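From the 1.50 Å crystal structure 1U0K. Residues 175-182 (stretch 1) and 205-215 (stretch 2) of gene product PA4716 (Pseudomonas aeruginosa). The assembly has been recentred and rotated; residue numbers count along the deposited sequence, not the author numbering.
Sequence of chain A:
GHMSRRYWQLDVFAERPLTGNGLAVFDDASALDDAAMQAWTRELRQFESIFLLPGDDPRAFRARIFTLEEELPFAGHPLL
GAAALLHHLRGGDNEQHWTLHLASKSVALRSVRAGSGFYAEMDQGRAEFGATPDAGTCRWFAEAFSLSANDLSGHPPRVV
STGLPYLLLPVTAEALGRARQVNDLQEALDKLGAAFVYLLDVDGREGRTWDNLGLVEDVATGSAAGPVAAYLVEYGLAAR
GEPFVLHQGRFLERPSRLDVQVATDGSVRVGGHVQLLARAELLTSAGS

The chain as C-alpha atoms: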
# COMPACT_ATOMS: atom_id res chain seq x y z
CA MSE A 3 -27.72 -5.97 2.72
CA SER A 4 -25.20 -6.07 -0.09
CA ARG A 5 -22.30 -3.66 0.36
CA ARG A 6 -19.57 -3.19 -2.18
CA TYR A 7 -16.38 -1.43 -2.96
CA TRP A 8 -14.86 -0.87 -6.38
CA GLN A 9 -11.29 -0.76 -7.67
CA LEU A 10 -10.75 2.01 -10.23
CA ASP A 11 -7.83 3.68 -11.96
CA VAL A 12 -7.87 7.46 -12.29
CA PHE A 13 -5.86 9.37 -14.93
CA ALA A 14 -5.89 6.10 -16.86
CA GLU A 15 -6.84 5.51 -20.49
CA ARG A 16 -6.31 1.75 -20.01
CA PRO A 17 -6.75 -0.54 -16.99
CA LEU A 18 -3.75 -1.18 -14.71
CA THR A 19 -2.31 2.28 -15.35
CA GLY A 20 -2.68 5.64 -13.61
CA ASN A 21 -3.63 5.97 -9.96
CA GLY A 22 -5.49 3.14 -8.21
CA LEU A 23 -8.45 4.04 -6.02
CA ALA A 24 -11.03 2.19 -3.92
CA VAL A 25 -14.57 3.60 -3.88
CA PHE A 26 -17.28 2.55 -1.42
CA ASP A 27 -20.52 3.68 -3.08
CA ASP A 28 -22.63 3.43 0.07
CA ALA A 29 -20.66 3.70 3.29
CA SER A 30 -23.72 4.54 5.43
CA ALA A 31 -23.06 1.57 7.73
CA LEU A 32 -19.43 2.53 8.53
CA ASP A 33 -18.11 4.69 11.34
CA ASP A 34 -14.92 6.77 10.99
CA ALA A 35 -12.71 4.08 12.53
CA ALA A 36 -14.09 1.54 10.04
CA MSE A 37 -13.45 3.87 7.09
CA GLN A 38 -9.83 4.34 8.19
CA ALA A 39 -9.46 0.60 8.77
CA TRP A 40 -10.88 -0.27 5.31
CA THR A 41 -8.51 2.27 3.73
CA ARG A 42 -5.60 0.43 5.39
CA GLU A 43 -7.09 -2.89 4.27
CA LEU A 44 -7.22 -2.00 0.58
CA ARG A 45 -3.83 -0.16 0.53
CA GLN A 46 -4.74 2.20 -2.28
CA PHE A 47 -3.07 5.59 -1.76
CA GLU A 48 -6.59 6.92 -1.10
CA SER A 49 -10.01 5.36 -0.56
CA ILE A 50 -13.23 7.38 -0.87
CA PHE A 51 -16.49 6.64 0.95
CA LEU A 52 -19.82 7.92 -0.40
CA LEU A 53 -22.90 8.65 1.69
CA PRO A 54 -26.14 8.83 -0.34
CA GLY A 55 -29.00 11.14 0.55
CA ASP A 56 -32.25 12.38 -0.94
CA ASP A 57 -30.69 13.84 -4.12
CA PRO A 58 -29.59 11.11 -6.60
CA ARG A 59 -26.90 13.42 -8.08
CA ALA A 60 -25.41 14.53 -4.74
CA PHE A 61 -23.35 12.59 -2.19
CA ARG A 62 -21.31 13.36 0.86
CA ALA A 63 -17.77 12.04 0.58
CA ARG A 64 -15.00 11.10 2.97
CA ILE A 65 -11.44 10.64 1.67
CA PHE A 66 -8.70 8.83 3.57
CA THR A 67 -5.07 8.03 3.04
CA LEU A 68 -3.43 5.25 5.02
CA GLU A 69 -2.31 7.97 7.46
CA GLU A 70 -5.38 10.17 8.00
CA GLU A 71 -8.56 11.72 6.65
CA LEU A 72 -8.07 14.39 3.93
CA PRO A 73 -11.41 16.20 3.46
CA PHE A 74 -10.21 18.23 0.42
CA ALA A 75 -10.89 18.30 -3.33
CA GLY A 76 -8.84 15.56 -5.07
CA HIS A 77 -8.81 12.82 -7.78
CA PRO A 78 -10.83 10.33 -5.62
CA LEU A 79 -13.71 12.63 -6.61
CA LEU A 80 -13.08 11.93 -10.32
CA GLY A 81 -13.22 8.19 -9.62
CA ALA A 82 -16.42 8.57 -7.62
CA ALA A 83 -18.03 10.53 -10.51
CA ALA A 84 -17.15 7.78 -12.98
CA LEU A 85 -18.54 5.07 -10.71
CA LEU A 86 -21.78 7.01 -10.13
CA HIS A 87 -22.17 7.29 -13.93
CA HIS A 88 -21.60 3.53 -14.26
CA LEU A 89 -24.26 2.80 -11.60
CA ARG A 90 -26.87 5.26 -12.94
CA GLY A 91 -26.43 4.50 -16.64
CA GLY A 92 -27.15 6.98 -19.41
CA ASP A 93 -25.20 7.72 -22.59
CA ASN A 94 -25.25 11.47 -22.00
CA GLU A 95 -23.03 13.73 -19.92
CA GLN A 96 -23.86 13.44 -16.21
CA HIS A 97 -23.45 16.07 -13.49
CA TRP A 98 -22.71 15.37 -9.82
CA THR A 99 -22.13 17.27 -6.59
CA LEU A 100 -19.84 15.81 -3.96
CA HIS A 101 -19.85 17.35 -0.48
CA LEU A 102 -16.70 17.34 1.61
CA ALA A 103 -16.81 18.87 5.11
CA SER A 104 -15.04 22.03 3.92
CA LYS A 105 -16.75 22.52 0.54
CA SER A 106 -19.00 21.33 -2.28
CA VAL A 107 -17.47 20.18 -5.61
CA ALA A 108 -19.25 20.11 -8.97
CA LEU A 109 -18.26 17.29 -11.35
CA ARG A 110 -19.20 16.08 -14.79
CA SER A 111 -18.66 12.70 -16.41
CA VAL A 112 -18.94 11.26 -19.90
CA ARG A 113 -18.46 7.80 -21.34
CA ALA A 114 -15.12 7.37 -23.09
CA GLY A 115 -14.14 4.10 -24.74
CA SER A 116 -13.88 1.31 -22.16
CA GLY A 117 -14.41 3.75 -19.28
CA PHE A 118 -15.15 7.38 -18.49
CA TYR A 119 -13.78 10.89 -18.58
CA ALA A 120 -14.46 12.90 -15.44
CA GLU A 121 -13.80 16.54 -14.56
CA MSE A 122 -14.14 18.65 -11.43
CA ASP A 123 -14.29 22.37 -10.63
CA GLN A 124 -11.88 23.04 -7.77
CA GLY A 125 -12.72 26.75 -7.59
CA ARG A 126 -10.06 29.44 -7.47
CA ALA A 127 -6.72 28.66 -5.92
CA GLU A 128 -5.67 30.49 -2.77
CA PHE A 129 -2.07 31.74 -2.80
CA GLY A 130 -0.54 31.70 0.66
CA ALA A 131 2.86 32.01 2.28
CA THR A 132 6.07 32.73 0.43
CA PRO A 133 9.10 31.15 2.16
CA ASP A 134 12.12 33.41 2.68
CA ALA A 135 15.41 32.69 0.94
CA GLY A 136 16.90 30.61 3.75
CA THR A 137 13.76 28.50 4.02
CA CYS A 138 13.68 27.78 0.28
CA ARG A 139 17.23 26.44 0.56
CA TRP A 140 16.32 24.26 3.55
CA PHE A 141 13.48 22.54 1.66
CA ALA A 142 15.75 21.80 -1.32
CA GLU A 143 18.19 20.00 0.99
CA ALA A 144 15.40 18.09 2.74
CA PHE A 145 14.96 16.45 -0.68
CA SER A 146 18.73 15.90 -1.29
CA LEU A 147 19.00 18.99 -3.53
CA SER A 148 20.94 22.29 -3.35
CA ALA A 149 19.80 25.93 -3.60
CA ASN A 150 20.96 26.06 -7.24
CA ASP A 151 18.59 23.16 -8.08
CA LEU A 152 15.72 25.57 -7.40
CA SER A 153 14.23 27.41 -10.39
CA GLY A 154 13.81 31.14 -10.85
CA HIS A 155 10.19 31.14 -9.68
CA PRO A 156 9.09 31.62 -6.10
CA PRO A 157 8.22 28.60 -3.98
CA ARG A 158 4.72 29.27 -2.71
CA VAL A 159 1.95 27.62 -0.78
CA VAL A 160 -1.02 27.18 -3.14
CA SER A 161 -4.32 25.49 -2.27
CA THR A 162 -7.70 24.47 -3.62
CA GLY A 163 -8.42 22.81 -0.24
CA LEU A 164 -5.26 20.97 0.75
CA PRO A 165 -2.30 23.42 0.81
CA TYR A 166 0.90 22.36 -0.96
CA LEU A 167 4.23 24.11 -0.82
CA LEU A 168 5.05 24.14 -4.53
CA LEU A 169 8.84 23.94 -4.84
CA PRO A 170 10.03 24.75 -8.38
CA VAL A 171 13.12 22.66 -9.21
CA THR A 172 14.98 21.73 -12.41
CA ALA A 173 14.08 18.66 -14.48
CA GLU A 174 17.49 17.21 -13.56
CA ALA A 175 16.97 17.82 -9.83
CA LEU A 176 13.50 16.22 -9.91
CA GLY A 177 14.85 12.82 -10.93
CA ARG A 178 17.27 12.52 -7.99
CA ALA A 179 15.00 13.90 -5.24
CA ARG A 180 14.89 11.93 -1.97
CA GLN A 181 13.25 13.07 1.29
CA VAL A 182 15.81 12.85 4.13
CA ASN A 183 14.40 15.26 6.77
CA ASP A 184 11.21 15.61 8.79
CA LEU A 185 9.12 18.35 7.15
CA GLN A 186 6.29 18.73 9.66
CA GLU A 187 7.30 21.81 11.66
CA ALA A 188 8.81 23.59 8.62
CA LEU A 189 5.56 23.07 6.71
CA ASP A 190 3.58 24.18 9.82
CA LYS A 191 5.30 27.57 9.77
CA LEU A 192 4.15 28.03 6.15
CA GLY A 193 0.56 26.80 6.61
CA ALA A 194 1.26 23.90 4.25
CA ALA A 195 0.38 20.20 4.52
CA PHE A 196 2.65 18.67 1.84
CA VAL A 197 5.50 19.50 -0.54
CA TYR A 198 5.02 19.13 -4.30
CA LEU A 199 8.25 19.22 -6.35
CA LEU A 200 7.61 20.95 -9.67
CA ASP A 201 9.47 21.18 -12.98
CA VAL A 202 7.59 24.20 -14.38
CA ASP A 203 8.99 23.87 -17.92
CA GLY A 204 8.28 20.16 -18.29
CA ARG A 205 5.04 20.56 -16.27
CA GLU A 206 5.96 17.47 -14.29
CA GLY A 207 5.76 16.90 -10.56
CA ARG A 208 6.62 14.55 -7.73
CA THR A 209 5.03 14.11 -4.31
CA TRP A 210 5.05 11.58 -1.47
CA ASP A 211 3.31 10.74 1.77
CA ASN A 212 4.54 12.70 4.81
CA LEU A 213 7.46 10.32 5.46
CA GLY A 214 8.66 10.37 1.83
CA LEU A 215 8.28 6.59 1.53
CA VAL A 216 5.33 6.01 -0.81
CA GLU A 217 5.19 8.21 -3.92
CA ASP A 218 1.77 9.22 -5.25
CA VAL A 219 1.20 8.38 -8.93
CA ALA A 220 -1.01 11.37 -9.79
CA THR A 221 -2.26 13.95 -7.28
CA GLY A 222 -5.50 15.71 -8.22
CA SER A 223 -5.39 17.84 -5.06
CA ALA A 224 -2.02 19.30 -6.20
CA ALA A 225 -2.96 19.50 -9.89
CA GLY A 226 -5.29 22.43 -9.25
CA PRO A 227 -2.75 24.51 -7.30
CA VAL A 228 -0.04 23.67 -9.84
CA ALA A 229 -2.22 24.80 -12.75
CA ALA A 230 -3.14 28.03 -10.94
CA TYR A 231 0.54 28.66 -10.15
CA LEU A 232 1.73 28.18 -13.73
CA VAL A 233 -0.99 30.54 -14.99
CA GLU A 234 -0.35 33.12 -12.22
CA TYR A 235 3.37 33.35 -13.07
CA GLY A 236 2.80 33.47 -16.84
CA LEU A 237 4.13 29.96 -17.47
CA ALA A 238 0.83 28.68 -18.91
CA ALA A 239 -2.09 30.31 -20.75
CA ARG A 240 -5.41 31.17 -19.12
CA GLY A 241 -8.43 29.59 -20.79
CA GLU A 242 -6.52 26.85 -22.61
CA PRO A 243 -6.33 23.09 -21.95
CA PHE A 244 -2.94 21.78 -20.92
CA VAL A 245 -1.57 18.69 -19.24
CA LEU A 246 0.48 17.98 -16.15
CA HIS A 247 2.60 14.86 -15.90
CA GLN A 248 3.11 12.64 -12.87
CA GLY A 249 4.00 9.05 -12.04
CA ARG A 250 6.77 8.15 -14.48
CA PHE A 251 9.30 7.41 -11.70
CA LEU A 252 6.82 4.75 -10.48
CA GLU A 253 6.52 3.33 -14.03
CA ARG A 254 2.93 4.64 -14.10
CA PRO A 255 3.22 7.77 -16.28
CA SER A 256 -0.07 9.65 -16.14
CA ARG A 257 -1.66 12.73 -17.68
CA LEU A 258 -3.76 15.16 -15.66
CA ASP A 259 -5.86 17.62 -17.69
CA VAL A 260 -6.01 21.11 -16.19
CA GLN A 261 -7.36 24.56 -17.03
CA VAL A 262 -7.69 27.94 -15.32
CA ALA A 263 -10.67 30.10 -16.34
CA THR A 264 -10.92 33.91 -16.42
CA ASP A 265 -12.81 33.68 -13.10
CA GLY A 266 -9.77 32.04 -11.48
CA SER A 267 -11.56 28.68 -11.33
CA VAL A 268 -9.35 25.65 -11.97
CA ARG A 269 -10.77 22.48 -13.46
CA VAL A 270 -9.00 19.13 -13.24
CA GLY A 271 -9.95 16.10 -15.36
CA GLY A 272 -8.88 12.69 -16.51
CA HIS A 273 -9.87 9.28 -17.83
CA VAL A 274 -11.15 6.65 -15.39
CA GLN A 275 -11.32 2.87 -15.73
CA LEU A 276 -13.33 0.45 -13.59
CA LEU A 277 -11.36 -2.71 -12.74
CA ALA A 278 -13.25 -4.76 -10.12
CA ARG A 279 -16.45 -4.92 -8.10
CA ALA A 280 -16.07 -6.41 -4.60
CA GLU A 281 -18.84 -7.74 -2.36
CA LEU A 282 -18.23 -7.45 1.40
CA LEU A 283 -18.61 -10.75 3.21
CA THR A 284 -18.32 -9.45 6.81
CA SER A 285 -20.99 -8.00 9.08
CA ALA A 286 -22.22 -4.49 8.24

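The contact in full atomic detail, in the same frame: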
# COMPACT_ATOMS: atom_id res chain seq x y z
N ALA A 175 17.11 17.94 -11.28
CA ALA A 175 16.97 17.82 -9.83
C ALA A 175 15.79 16.93 -9.43
O ALA A 175 15.86 16.21 -8.43
CB ALA A 175 16.80 19.20 -9.21
N LEU A 176 14.72 16.96 -10.22
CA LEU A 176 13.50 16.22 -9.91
C LEU A 176 13.72 14.71 -9.90
O LEU A 176 13.13 14.00 -9.08
CB LEU A 176 12.40 16.57 -10.91
CG LEU A 176 10.99 16.03 -10.63
CD1 LEU A 176 10.43 16.63 -9.35
CD2 LEU A 176 10.07 16.29 -11.80
N GLY A 177 14.57 14.23 -10.80
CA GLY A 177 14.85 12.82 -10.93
C GLY A 177 15.70 12.21 -9.83
O GLY A 177 15.69 10.99 -9.65
N ARG A 178 16.43 13.03 -9.09
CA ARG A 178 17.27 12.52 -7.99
C ARG A 178 16.80 12.97 -6.61
O ARG A 178 17.55 12.87 -5.63
CB ARG A 178 18.75 12.89 -8.23
CG ARG A 178 19.09 14.38 -8.25
CD ARG A 178 20.59 14.63 -8.43
NE ARG A 178 20.95 16.04 -8.26
CZ ARG A 178 20.76 16.99 -9.17
NH1 ARG A 178 20.20 16.71 -10.34
NH2 ARG A 178 21.13 18.24 -8.91
N ALA A 179 15.55 13.44 -6.51
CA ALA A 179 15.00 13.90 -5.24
C ALA A 179 14.73 12.73 -4.30
O ALA A 179 14.22 11.69 -4.71
CB ALA A 179 13.72 14.69 -5.48
N ARG A 180 15.11 12.91 -3.03
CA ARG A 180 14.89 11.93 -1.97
C ARG A 180 14.69 12.64 -0.63
O ARG A 180 15.59 13.34 -0.17
CB ARG A 180 16.09 10.99 -1.83
CG ARG A 180 16.47 10.24 -3.10
CD ARG A 180 17.56 9.19 -2.92
NE ARG A 180 17.29 8.27 -1.81
CZ ARG A 180 16.35 7.32 -1.83
NH1 ARG A 180 15.57 7.13 -2.89
NH2 ARG A 180 16.19 6.54 -0.76
N GLN A 181 13.52 12.46 -0.01
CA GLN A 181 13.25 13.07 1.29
C GLN A 181 14.12 12.46 2.40
O GLN A 181 14.05 11.26 2.65
CB GLN A 181 11.77 12.93 1.65
CG GLN A 181 11.32 13.86 2.77
CD GLN A 181 9.87 13.66 3.15
OE1 GLN A 181 9.02 13.50 2.27
NE2 GLN A 181 9.59 13.66 4.44
N VAL A 182 14.93 13.29 3.04
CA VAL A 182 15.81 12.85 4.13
C VAL A 182 15.56 13.55 5.48
O VAL A 182 16.15 13.16 6.49
CB VAL A 182 17.31 13.03 3.74
CG1 VAL A 182 17.64 12.18 2.52
CG2 VAL A 182 17.66 14.49 3.49
N ARG A 205 6.36 20.73 -16.89
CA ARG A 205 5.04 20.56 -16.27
C ARG A 205 4.90 19.16 -15.69
O ARG A 205 3.94 18.45 -15.96
CB ARG A 205 3.93 20.85 -17.27
CG ARG A 205 3.96 22.28 -17.76
CD ARG A 205 2.95 22.57 -18.82
NE ARG A 205 3.00 23.96 -19.25
CZ ARG A 205 2.33 24.45 -20.29
NH1 ARG A 205 1.54 23.66 -21.01
NH2 ARG A 205 2.44 25.73 -20.61
N GLU A 206 5.90 18.77 -14.91
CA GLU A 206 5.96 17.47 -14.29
C GLU A 206 6.22 17.65 -12.81
O GLU A 206 6.95 18.56 -12.41
CB GLU A 206 7.06 16.62 -14.91
CG GLU A 206 7.15 15.21 -14.35
CD GLU A 206 8.05 14.32 -15.18
OE1 GLU A 206 9.10 14.81 -15.65
OE2 GLU A 206 7.70 13.14 -15.39
N GLY A 207 5.63 16.79 -12.00
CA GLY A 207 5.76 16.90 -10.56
C GLY A 207 6.03 15.59 -9.86
O GLY A 207 5.90 14.51 -10.44
N ARG A 208 6.43 15.70 -8.60
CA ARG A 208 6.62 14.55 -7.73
C ARG A 208 6.15 14.88 -6.33
O ARG A 208 6.38 15.98 -5.83
CB ARG A 208 8.10 14.16 -7.68
CG ARG A 208 8.59 13.49 -8.94
CD ARG A 208 9.98 12.88 -8.81
NE ARG A 208 9.97 11.59 -8.13
CZ ARG A 208 11.02 10.79 -7.99
NH1 ARG A 208 12.21 11.14 -8.47
NH2 ARG A 208 10.90 9.64 -7.36
N THR A 209 5.50 13.93 -5.68
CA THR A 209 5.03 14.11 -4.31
C THR A 209 4.86 12.76 -3.62
O THR A 209 4.60 11.75 -4.26
CB THR A 209 3.73 14.94 -4.31
OG1 THR A 209 3.48 15.50 -3.01
CG2 THR A 209 2.50 14.08 -4.62
N TRP A 210 5.01 12.79 -2.30
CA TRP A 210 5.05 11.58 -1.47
C TRP A 210 4.09 11.73 -0.30
O TRP A 210 3.56 12.81 -0.04
CB TRP A 210 6.46 11.38 -0.91
CG TRP A 210 7.49 10.96 -1.91
CD1 TRP A 210 7.90 9.69 -2.18
CD2 TRP A 210 8.26 11.81 -2.77
NE1 TRP A 210 8.87 9.69 -3.15
CE2 TRP A 210 9.11 10.98 -3.53
CE3 TRP A 210 8.32 13.20 -2.98
CZ2 TRP A 210 10.01 11.49 -4.49
CZ3 TRP A 210 9.21 13.70 -3.93
CH2 TRP A 210 10.04 12.84 -4.67
N ASP A 211 3.90 10.64 0.44
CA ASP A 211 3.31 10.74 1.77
C ASP A 211 4.24 11.57 2.66
O ASP A 211 5.33 11.96 2.24
CB ASP A 211 3.01 9.35 2.38
CG ASP A 211 4.25 8.49 2.56
OD1 ASP A 211 5.37 9.02 2.73
OD2 ASP A 211 4.19 7.24 2.58
N ASN A 212 3.81 11.84 3.88
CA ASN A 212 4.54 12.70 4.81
C ASN A 212 5.96 12.22 5.12
O ASN A 212 6.86 13.04 5.33
CB ASN A 212 3.75 12.82 6.12
CG ASN A 212 4.37 13.80 7.11
OD1 ASN A 212 5.35 13.48 7.79
ND2 ASN A 212 3.78 14.99 7.21
N LEU A 213 6.16 10.91 5.13
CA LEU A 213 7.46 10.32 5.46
C LEU A 213 8.38 10.17 4.25
O LEU A 213 9.55 9.80 4.40
CB LEU A 213 7.26 8.97 6.14
CG LEU A 213 6.53 9.03 7.49
CD1 LEU A 213 6.19 7.63 7.97
CD2 LEU A 213 7.37 9.76 8.54
N GLY A 214 7.87 10.46 3.05
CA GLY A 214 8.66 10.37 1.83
C GLY A 214 8.92 8.94 1.37
O GLY A 214 9.86 8.70 0.62
N LEU A 215 8.07 8.01 1.78
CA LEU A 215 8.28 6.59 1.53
C LEU A 215 7.48 6.06 0.35
O LEU A 215 8.01 5.32 -0.48
CB LEU A 215 7.95 5.79 2.78
CG LEU A 215 8.83 6.09 4.00
CD1 LEU A 215 8.33 5.30 5.19
CD2 LEU A 215 10.29 5.76 3.73
O HOH W 1 14.69 10.17 -6.77
O HOH W 2 6.60 14.22 1.52
O HOH W 3 11.21 10.71 -1.06

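Two side-chain hydrogen bonds to backbone carbonyls, one from each stretch, hold this contact together, and apolar packing and three bridging waters add to them. Arg208, on the strand that includes Glu206 and Gly207, points its CA-to-CB bond toward stretch 1. Its chi angles run m, t, p, and the bend at chi3 (79°) brings the guanidinium to the weakly bonded helix around Leu176, where Arg208 NH1 donates to Leu176 O (3.1 Å, 151°). Leu176 O and Gly177 O both lie at the guanidinium edge, near its plane; only Leu176 O is hydrogen-bonded directly, while water 1 bridges NH1 to Gly177 O. Water 1 extends this link: it accepts from Arg208 NH1 (3.2 Å) and donates to Gly177 O (3.2 Å) and Ala179 O (2.6 Å). The aliphatic part of Arg208 is used as well, its CG lying 3.7 Å from Leu176 CD1. Leu176 (t, p) leaves its backbone sideways, but its end comes nearer to the strand, and CD2 reaches Glu206 CG at 4.0 Å. Farther along, Ala179 CB points toward stretch 2 and meets Trp210 CH2 at 4.2 Å, an oblique approach to the ring.

Gln181 is extended (chi1 and chi2 both t), which carries its amide to the type I turn Asp211-Gly214. Gln181 NE2 donates to Asn212 O (2.9 Å) at a nearly straight 173°. Gln181 OE1 accepts a hydrogen bond from water 2 (2.6 Å), which also donates to Asp211 O (2.7 Å). Gln181 OE1 is 3.3 Å from Gly214 N, but the angle is too poor for a hydrogen bond; that nitrogen instead donates to Asp211 O (3.1 Å), closing the turn. Asp211, with chi1 p, accepts at OD1 from Leu215 N (3.0 Å). Gly214 has positive phi (74°), which favours glycine, and an ideal CB here would sit 2.6 Å from Gln181 CB, a clash. Water 3 joins the backbones, accepting from Gln181 N (3.1 Å) and donating to Gly214 O (2.9 Å).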